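Local coordinates for putative fimbriae assembly chaperone (PDB 2CO7), which probably acts as a periplasmic chaperone that helps fimbrial subunits fold and escorts them until they are assembled into fimbriae, at residues S46-A51 and A57-M62; I129-A134 and I206-G211. One frame throughout, in Å; residues are numbered along the deposited sequence.

How the contacts relate
Contact 1 (46-51 with 57-62) comes first along the chain and is complete before contact 2 (129-134 with 206-211) begins. The first is local, joining strands 42-50 and 59-68 of one hairpin in the N-terminal PapD-like domain. The second is a long-range tie from the end of strand 116-131 in that domain to a loop between strands 201-205 and 216-218 of the C-terminal domain. Their centres are about 17 Å apart, yet both reach the same mixed sheet and touch where Phe-59 CZ packs 3.8 Å from Phe-130 CD1. Packing within one immunoglobulin-like domain is therefore continuous with the strand that carries the interdomain salt bridge.

Contact 1: residues S46-A51 and A57-M62; sequences SSVKAA and APFLVM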
loop_
_atom_site.group_PDB
_atom_site.type_symbol
_atom_site.label_atom_id
_atom_site.label_comp_id
_atom_site.label_asym_id
_atom_site.label_seq_id
_atom_site.Cartn_x
_atom_site.Cartn_y
_atom_site.Cartn_z
ATOM N N SER B 46 2.098 13.607 6.501
ATOM C CA SER B 46 1.553 13.369 5.180
ATOM C C SER B 46 2.508 13.895 4.137
ATOM O O SER B 46 3.147 14.974 4.311
ATOM C CB SER B 46 0.187 14.016 5.016
ATOM O OG SER B 46 -0.623 13.800 6.147
ATOM N N SER B 47 2.642 13.117 3.063
ATOM C CA SER B 47 3.499 13.458 1.933
ATOM C C SER B 47 2.814 13.064 0.610
ATOM O O SER B 47 1.920 12.248 0.617
ATOM C CB SER B 47 4.843 12.709 2.070
ATOM O OG SER B 47 4.594 11.303 2.179
ATOM N N VAL B 48 3.195 13.690 -0.503
ATOM C CA VAL B 48 2.769 13.237 -1.861
ATOM C C VAL B 48 3.999 12.792 -2.654
ATOM O O VAL B 48 5.010 13.500 -2.674
ATOM C CB VAL B 48 1.998 14.345 -2.634
ATOM C CG1 VAL B 48 1.520 13.830 -3.987
ATOM C CG2 VAL B 48 0.767 14.780 -1.832
ATOM N N LYS B 49 3.940 11.617 -3.272
ATOM C CA LYS B 49 5.064 11.140 -4.110
ATOM C C LYS B 49 4.541 10.948 -5.527
ATOM O O LYS B 49 3.329 10.786 -5.739
ATOM C CB LYS B 49 5.620 9.813 -3.599
ATOM C CG LYS B 49 6.065 9.830 -2.123
ATOM C CD LYS B 49 7.069 10.908 -1.921
ATOM C CE LYS B 49 8.385 10.610 -2.513
ATOM N NZ LYS B 49 9.480 11.301 -1.755
ATOM N N ALA B 50 5.459 10.929 -6.486
ATOM C CA ALA B 50 5.067 10.748 -7.888
ATOM C C ALA B 50 4.588 9.295 -8.070
ATOM O O ALA B 50 4.653 8.483 -7.100
ATOM C CB ALA B 50 6.260 11.037 -8.786
ATOM N N ALA B 51 4.098 8.956 -9.271
ATOM C CA ALA B 51 3.615 7.569 -9.535
ATOM C C ALA B 51 4.631 6.476 -9.167
ATOM O O ALA B 51 4.238 5.366 -8.751
ATOM C CB ALA B 51 3.161 7.419 -11.019
ATOM N N ALA B 57 6.395 15.121 -6.172
ATOM C CA ALA B 57 5.214 15.495 -6.958
ATOM C C ALA B 57 4.849 16.936 -6.617
ATOM O O ALA B 57 5.162 17.403 -5.504
ATOM C CB ALA B 57 4.043 14.571 -6.632
ATOM N N PRO B 58 4.232 17.659 -7.575
ATOM C CA PRO B 58 3.986 19.093 -7.401
ATOM C C PRO B 58 2.718 19.314 -6.578
ATOM O O PRO B 58 1.795 20.029 -7.030
ATOM C CB PRO B 58 3.783 19.576 -8.845
ATOM C CG PRO B 58 3.189 18.403 -9.553
ATOM C CD PRO B 58 3.776 17.169 -8.899
ATOM N N PHE B 59 2.649 18.664 -5.415
ATOM C CA PHE B 59 1.505 18.863 -4.522
ATOM C C PHE B 59 1.990 19.050 -3.116
ATOM O O PHE B 59 3.045 18.540 -2.758
ATOM C CB PHE B 59 0.583 17.664 -4.533
ATOM C CG PHE B 59 -0.116 17.445 -5.842
ATOM C CD1 PHE B 59 -1.439 17.868 -6.008
ATOM C CD2 PHE B 59 0.543 16.820 -6.903
ATOM C CE1 PHE B 59 -2.114 17.676 -7.229
ATOM C CE2 PHE B 59 -0.111 16.630 -8.142
ATOM C CZ PHE B 59 -1.450 17.057 -8.291
ATOM N N LEU B 60 1.189 19.743 -2.313
ATOM C CA LEU B 60 1.488 19.914 -0.914
ATOM C C LEU B 60 0.280 19.446 -0.132
ATOM O O LEU B 60 -0.857 19.640 -0.556
ATOM C CB LEU B 60 1.810 21.368 -0.620
ATOM C CG LEU B 60 3.274 21.845 -0.600
ATOM C CD1 LEU B 60 4.213 20.977 -1.356
ATOM C CD2 LEU B 60 3.411 23.320 -1.064
ATOM N N VAL B 61 0.540 18.767 0.975
ATOM C CA VAL B 61 -0.514 18.387 1.903
ATOM C C VAL B 61 -0.366 19.207 3.164
ATOM O O VAL B 61 0.742 19.357 3.704
ATOM C CB VAL B 61 -0.514 16.864 2.257
ATOM C CG1 VAL B 61 -1.728 16.526 3.172
ATOM C CG2 VAL B 61 -0.583 16.033 1.026
ATOM N N MET B 62 -1.502 19.735 3.622
ATOM C CA MET B 62 -1.577 20.637 4.781
ATOM C C MET B 62 -2.550 20.108 5.828
ATOM O O MET B 62 -3.732 19.902 5.517
ATOM C CB MET B 62 -2.091 22.020 4.364
ATOM C CG MET B 62 -1.073 22.963 3.722
ATOM S SD MET B 62 -1.889 24.289 2.823
ATOM C CE MET B 62 -2.520 23.319 1.459
HETATM O O HOH W 1 6.749 15.365 -3.379
#
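Ala-57 meets Val-48 near the turn end of a hairpin whose two strands run antiparallel, at 164° to one another. Its CB touches Val-48 CG1 at 3.7 Å and comes close to the carbonyl carbon of Lys-49, so the small methyl suits a place hemmed in by backbone. A water extends the join: Ala-57 N donates to it at 2.8 Å, and it donates in turn to Val-48 O at 2.6 Å, linking backbones that are too far apart here to bond directly. Pro-58 then centres an inverse gamma turn, closed by a weak bond from Phe-59 N to Ala-57 O, and the chain swings into its strand.

Phe-59 meets the opposite strand chiefly through its CB, 4.0 Å from Val-48 CG2, with Val-48 CG1 standing obliquely by the near part of the ring. With CG beside the backbone N (chi1 -67°), the large ring is carried away from the hairpin partner and into the hydrophobic interior. Val-61 packs more closely. Its CG2 presses on Val-48 CG2 at 3.4 Å, tighter than usual for two carbons, while CG1 lies 3.7 Å from Ser-46 CB. Val-48 serves both neighbours through its fork: CG1, anti to the backbone N (chi1 -177°), reaches Ala-57, and CG2 reaches Val-61. Branching at CB thus lets one short side chain bridge two positions. Ser-46 is small enough to let Val-61 come close.

On its other side, the first strand bonds to strand 91-100, with Ser-47 paired to Cys-96 and Lys-49 to Trp-94. The second bonds to strand 73-80, Leu-60 pairing with Val-79. Leu-128 of strand 116-131 lies against both Val-48 and Phe-59, and Tyr-23 meets the Phe-59 ring edge-to-face, all within the immunoglobulin-like sandwich.

Contact 2: residues I129-A134 and I206-G211; sequences IFRPDA and ITDFGG
Arg-131 grips Asp-208 end-on, through NH1 and NH2, in a two-pronged salt bridge between the chaperone's two domains. NH1 donates to Asp-208 OD1 at 3.0 Å and NH2 donates to Asp-208 OD2 at 2.8 Å, the first bond being nearly straight, with an angle of 163° at the hydrogen. Both oxygens lie near the guanidinium plane, but the carboxylate is turned 42° against it. Consequently OD1 is approached from above the carboxylate plane, and OD2 on its syn side but also tilted out of the plane. Arginine suits this place because its long chain can span the gap: it runs extended from CA and bends only at chi3 (-61°), which turns the end of the guanidinium toward the loop. Aspartate, with its short arm, holds the carboxylate close to the turn that presents it.

This one pair makes the whole contact between the two segments. Its packed side lies against Ile-22 and Pro-139, which touch both side chains, and Arg-131 is buried. The far side of the loop is different: Phe-209, Gly-210 and Gly-211 are exposed, and the Phe-209 ring has a face over Asp-208 CB rather than over anything on the opposite strand. Bonds within the loop help to hold its shape. Thr-207 to Gly-210 form a type I turn, and Thr-207 OG1 accepts from Phe-209 N at 3.0 Å in an ST turn, which suits a hydroxyl residue.

Arg-131 NE is held in turn by Glu-90, so one guanidinium is shared by two carboxylates, an environment likely to keep all three groups charged. Such a network matches the interdomain salt bridge known in PapD-family chaperones, and probably helps set the angle between the domains.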
loop_
_atom_site.group_PDB
_atom_site.type_symbol
_atom_site.label_atom_id
_atom_site.label_comp_id
_atom_site.label_asym_id
_atom_site.label_seq_id
_atom_site.Cartn_x
_atom_site.Cartn_y
_atom_site.Cartn_z
ATOM N N ILE B 129 -5.079 11.133 -8.051
ATOM C CA ILE B 129 -5.138 11.096 -9.519
ATOM C C ILE B 129 -5.497 12.453 -10.032
ATOM O O ILE B 129 -6.622 12.943 -9.794
ATOM C CB ILE B 129 -6.072 9.978 -10.067
ATOM C CG1 ILE B 129 -5.646 8.589 -9.513
ATOM C CG2 ILE B 129 -6.056 9.918 -11.630
ATOM C CD1 ILE B 129 -6.682 7.414 -9.757
ATOM N N PHE B 130 -4.542 13.037 -10.770
ATOM C CA PHE B 130 -4.751 14.353 -11.335
ATOM C C PHE B 130 -5.462 14.281 -12.692
ATOM O O PHE B 130 -4.955 13.645 -13.596
ATOM C CB PHE B 130 -3.427 15.123 -11.430
ATOM C CG PHE B 130 -3.600 16.521 -11.924
ATOM C CD1 PHE B 130 -4.034 17.528 -11.052
ATOM C CD2 PHE B 130 -3.315 16.842 -13.254
ATOM C CE1 PHE B 130 -4.181 18.893 -11.533
ATOM C CE2 PHE B 130 -3.446 18.157 -13.732
ATOM C CZ PHE B 130 -3.887 19.184 -12.866
ATOM N N ARG B 131 -6.608 14.942 -12.813
ATOM C CA ARG B 131 -7.416 14.914 -14.040
ATOM C C ARG B 131 -7.515 16.328 -14.657
ATOM O O ARG B 131 -8.243 17.236 -14.137
ATOM C CB ARG B 131 -8.800 14.315 -13.746
ATOM C CG ARG B 131 -9.654 14.071 -15.022
ATOM C CD ARG B 131 -10.912 13.359 -14.691
ATOM N NE ARG B 131 -10.608 12.040 -14.101
ATOM C CZ ARG B 131 -11.475 11.292 -13.439
ATOM N NH1 ARG B 131 -12.747 11.695 -13.268
ATOM N NH2 ARG B 131 -11.069 10.133 -12.945
ATOM N N PRO B 132 -6.772 16.533 -15.759
ATOM C CA PRO B 132 -6.849 17.779 -16.517
ATOM C C PRO B 132 -8.298 18.098 -16.876
ATOM O O PRO B 132 -9.113 17.189 -17.045
ATOM C CB PRO B 132 -6.001 17.492 -17.761
ATOM C CG PRO B 132 -5.017 16.457 -17.278
ATOM C CD PRO B 132 -5.792 15.594 -16.355
ATOM N N ASP B 133 -8.605 19.386 -16.990
ATOM C CA ASP B 133 -9.977 19.817 -17.231
ATOM C C ASP B 133 -10.485 19.340 -18.604
ATOM O O ASP B 133 -11.674 19.064 -18.774
ATOM C CB ASP B 133 -10.057 21.341 -17.091
ATOM C CG ASP B 133 -11.472 21.842 -16.789
ATOM O OD1 ASP B 133 -12.001 22.653 -17.588
ATOM O OD2 ASP B 133 -12.054 21.408 -15.775
ATOM N N ALA B 134 -9.582 19.204 -19.564
ATOM C CA ALA B 134 -9.942 18.711 -20.901
ATOM C C ALA B 134 -10.064 17.195 -20.997
ATOM O O ALA B 134 -10.422 16.665 -22.060
ATOM C CB ALA B 134 -8.964 19.247 -21.958
ATOM N N ILE B 206 -12.518 0.206 -10.466
ATOM C CA ILE B 206 -12.798 0.898 -9.227
ATOM C C ILE B 206 -13.084 2.357 -9.641
ATOM O O ILE B 206 -12.273 2.982 -10.350
ATOM C CB ILE B 206 -11.624 0.823 -8.251
ATOM C CG1 ILE B 206 -11.236 -0.646 -7.961
ATOM C CG2 ILE B 206 -11.997 1.539 -6.915
ATOM C CD1 ILE B 206 -9.980 -0.738 -7.083
ATOM N N THR B 207 -14.261 2.854 -9.259
ATOM C CA THR B 207 -14.708 4.199 -9.669
ATOM C C THR B 207 -13.989 5.306 -8.907
ATOM O O THR B 207 -13.251 5.033 -7.945
ATOM C CB THR B 207 -16.250 4.400 -9.480
ATOM O OG1 THR B 207 -16.564 4.647 -8.088
ATOM C CG2 THR B 207 -17.037 3.185 -10.006
ATOM N N ASP B 208 -14.214 6.564 -9.318
ATOM C CA ASP B 208 -13.720 7.718 -8.581
ATOM C C ASP B 208 -14.154 7.767 -7.120
ATOM O O ASP B 208 -13.522 8.450 -6.306
ATOM C CB ASP B 208 -14.131 9.018 -9.283
ATOM C CG ASP B 208 -13.529 9.162 -10.674
ATOM O OD1 ASP B 208 -14.193 9.790 -11.521
ATOM O OD2 ASP B 208 -12.395 8.699 -10.935
ATOM N N PHE B 209 -15.228 7.044 -6.797
ATOM C CA PHE B 209 -15.821 7.055 -5.465
ATOM C C PHE B 209 -15.595 5.764 -4.680
ATOM O O PHE B 209 -16.186 5.574 -3.629
ATOM C CB PHE B 209 -17.295 7.450 -5.568
ATOM C CG PHE B 209 -17.479 8.713 -6.338
ATOM C CD1 PHE B 209 -17.227 9.934 -5.725
ATOM C CD2 PHE B 209 -17.828 8.674 -7.697
ATOM C CE1 PHE B 209 -17.348 11.113 -6.433
ATOM C CE2 PHE B 209 -17.939 9.859 -8.415
ATOM C CZ PHE B 209 -17.694 11.070 -7.766
ATOM N N GLY B 210 -14.732 4.896 -5.208
ATOM C CA GLY B 210 -14.221 3.743 -4.450
ATOM C C GLY B 210 -14.901 2.406 -4.579
ATOM O O GLY B 210 -14.370 1.390 -4.099
ATOM N N GLY B 211 -16.099 2.401 -5.166
ATOM C CA GLY B 211 -16.870 1.173 -5.348
ATOM C C GLY B 211 -16.493 0.624 -6.710
ATOM O O GLY B 211 -15.645 1.188 -7.391
#